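Mannosyl-glycoprotein endo-beta-N-acetylglucosamidase-like domain-containing protein (PDB 4KT3) is a type VI secretion system effector, a probable peptidoglycan glycoside hydrolase with a glucosaminidase-like domain, here in complex with its immunity protein. Local coordinates at residues N61-A66 with I169-R174. Numbering follows the deposited sequence.
Sequences NLLGLA and IAVRGR
With chi1 of Val171 at 163°, CG1 lies opposite the backbone N and CG2 opposite the carbonyl carbon, and this fork reaches two consecutive residues of helix 59-70. Its CG1 branch meets Leu63, whose own CG is likewise trans to N (chi1 -177°) and, like its CD2, lies 3.7 Å from Val171 CG1; the two side chains slant across one another. The other methyl, CG2, rests 3.8 Å from the CA of Gly64, on bare main chain. Gly64 presents only main chain here, and its CA lies 5.7 Å from the CA of Val171, a local example of close helix approach at a glycine. In this predominantly helical domain of the lysozyme clan, the contact joins helix 59-70 to the C-terminal helix 160-174, with 102 residues between the two segments. Phe40 and Lys45 of helix 35-54 also touch Leu63, while Tyr72 packs on Val171. Polar bridging replaces apolar packing beside this buried patch: a water donates to Asn61 OD1 at 2.8 Å and accepts from Arg172 NH2 at 2.9 Å, lying in the guanidinium plane at its edge. Glu60 forms a salt bridge with NE of the same arginine, so two partners limit rotation of its head group. On the Asn61 side, ND2 bonds to the backbone O of Arg133, which fixes the amide with OD1 available to the water.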
loop_
_atom_site.group_PDB
_atom_site.type_symbol
_atom_site.label_atom_id
_atom_site.label_comp_id
_atom_site.label_asym_id
_atom_site.label_seq_id
_atom_site.Cartn_x
_atom_site.Cartn_y
_atom_site.Cartn_z
ATOM N N ASN A 61 4.750 -14.247 -5.320
ATOM C CA ASN A 61 3.487 -14.336 -4.580
ATOM C C ASN A 61 3.696 -13.875 -3.136
ATOM O O ASN A 61 2.892 -13.098 -2.583
ATOM C CB ASN A 61 2.930 -15.751 -4.578
ATOM C CG ASN A 61 2.454 -16.210 -5.952
ATOM O OD1 ASN A 61 2.900 -15.714 -6.984
ATOM N ND2 ASN A 61 1.552 -17.185 -5.963
ATOM N N LEU A 62 4.769 -14.364 -2.525
ATOM C CA LEU A 62 5.112 -14.007 -1.153
ATOM C C LEU A 62 5.572 -12.549 -1.052
ATOM O O LEU A 62 5.140 -11.814 -0.154
ATOM C CB LEU A 62 6.193 -14.942 -0.616
ATOM C CG LEU A 62 6.575 -14.775 0.856
ATOM C CD1 LEU A 62 5.411 -15.090 1.779
ATOM C CD2 LEU A 62 7.817 -15.625 1.194
ATOM N N LEU A 63 6.461 -12.144 -1.957
ATOM C CA LEU A 63 6.985 -10.793 -1.951
ATOM C C LEU A 63 5.883 -9.786 -2.289
ATOM O O LEU A 63 5.840 -8.687 -1.733
ATOM C CB LEU A 63 8.156 -10.701 -2.932
ATOM C CG LEU A 63 8.897 -9.361 -3.017
ATOM C CD1 LEU A 63 9.414 -8.888 -1.663
ATOM C CD2 LEU A 63 10.060 -9.446 -4.015
ATOM N N GLY A 64 4.983 -10.178 -3.186
ATOM C CA GLY A 64 3.818 -9.370 -3.532
ATOM C C GLY A 64 2.913 -9.145 -2.333
ATOM O O GLY A 64 2.405 -8.038 -2.126
ATOM N N LEU A 65 2.685 -10.193 -1.548
ATOM C CA LEU A 65 1.907 -10.044 -0.325
ATOM C C LEU A 65 2.593 -9.055 0.620
ATOM O O LEU A 65 1.927 -8.165 1.166
ATOM C CB LEU A 65 1.636 -11.383 0.360
ATOM C CG LEU A 65 0.827 -11.286 1.661
ATOM C CD1 LEU A 65 -0.535 -10.634 1.452
ATOM C CD2 LEU A 65 0.672 -12.677 2.279
ATOM N N ALA A 66 3.908 -9.166 0.788
ATOM C CA ALA A 66 4.614 -8.210 1.639
ATOM C C ALA A 66 4.473 -6.776 1.092
ATOM O O ALA A 66 4.328 -5.830 1.860
ATOM C CB ALA A 66 6.067 -8.591 1.775
ATOM N N ILE A 169 1.907 -9.626 -9.906
ATOM C CA ILE A 169 2.423 -9.534 -11.269
ATOM C C ILE A 169 3.368 -8.335 -11.406
ATOM O O ILE A 169 4.414 -8.419 -12.072
ATOM C CB ILE A 169 1.268 -9.466 -12.286
ATOM C CG1 ILE A 169 0.515 -10.799 -12.281
ATOM C CG2 ILE A 169 1.791 -9.167 -13.689
ATOM C CD1 ILE A 169 -0.848 -10.749 -12.942
ATOM N N ALA A 170 3.020 -7.230 -10.753
ATOM C CA ALA A 170 3.873 -6.042 -10.772
ATOM C C ALA A 170 5.213 -6.317 -10.088
ATOM O O ALA A 170 6.265 -5.900 -10.574
ATOM C CB ALA A 170 3.164 -4.863 -10.108
ATOM N N VAL A 171 5.164 -7.005 -8.955
ATOM C CA VAL A 171 6.381 -7.410 -8.257
ATOM C C VAL A 171 7.250 -8.301 -9.142
ATOM O O VAL A 171 8.460 -8.104 -9.216
ATOM C CB VAL A 171 6.060 -8.062 -6.883
ATOM C CG1 VAL A 171 7.245 -8.856 -6.324
ATOM C CG2 VAL A 171 5.648 -6.992 -5.898
ATOM N N ARG A 172 6.644 -9.280 -9.810
ATOM C CA ARG A 172 7.386 -10.134 -10.730
ATOM C C ARG A 172 8.163 -9.288 -11.735
ATOM O O ARG A 172 9.334 -9.560 -12.011
ATOM C CB ARG A 172 6.459 -11.097 -11.469
ATOM C CG ARG A 172 7.188 -12.185 -12.266
ATOM C CD ARG A 172 6.232 -12.928 -13.207
ATOM N NE ARG A 172 5.117 -13.532 -12.487
ATOM C CZ ARG A 172 3.862 -13.579 -12.925
ATOM N NH1 ARG A 172 3.531 -13.065 -14.103
ATOM N NH2 ARG A 172 2.929 -14.152 -12.178
ATOM N N GLY A 173 7.509 -8.267 -12.285
ATOM C CA GLY A 173 8.161 -7.387 -13.240
ATOM C C GLY A 173 9.239 -6.529 -12.602
ATOM O O GLY A 173 10.292 -6.303 -13.196
ATOM N N ARG A 174 8.982 -6.030 -11.399
ATOM C CA ARG A 174 9.944 -5.173 -10.716
ATOM C C ARG A 174 11.202 -5.920 -10.286
ATOM O O ARG A 174 12.252 -5.310 -10.072
ATOM C CB ARG A 174 9.274 -4.459 -9.533
ATOM C CG ARG A 174 8.335 -3.375 -10.020
ATOM C CD ARG A 174 7.698 -2.535 -8.938
ATOM N NE ARG A 174 7.153 -1.324 -9.582
ATOM C CZ ARG A 174 5.909 -0.858 -9.478
ATOM N NH1 ARG A 174 4.998 -1.444 -8.715
ATOM N NH2 ARG A 174 5.575 0.237 -10.144
HETATM O O HOH W 1 3.232 -15.846 -9.788
#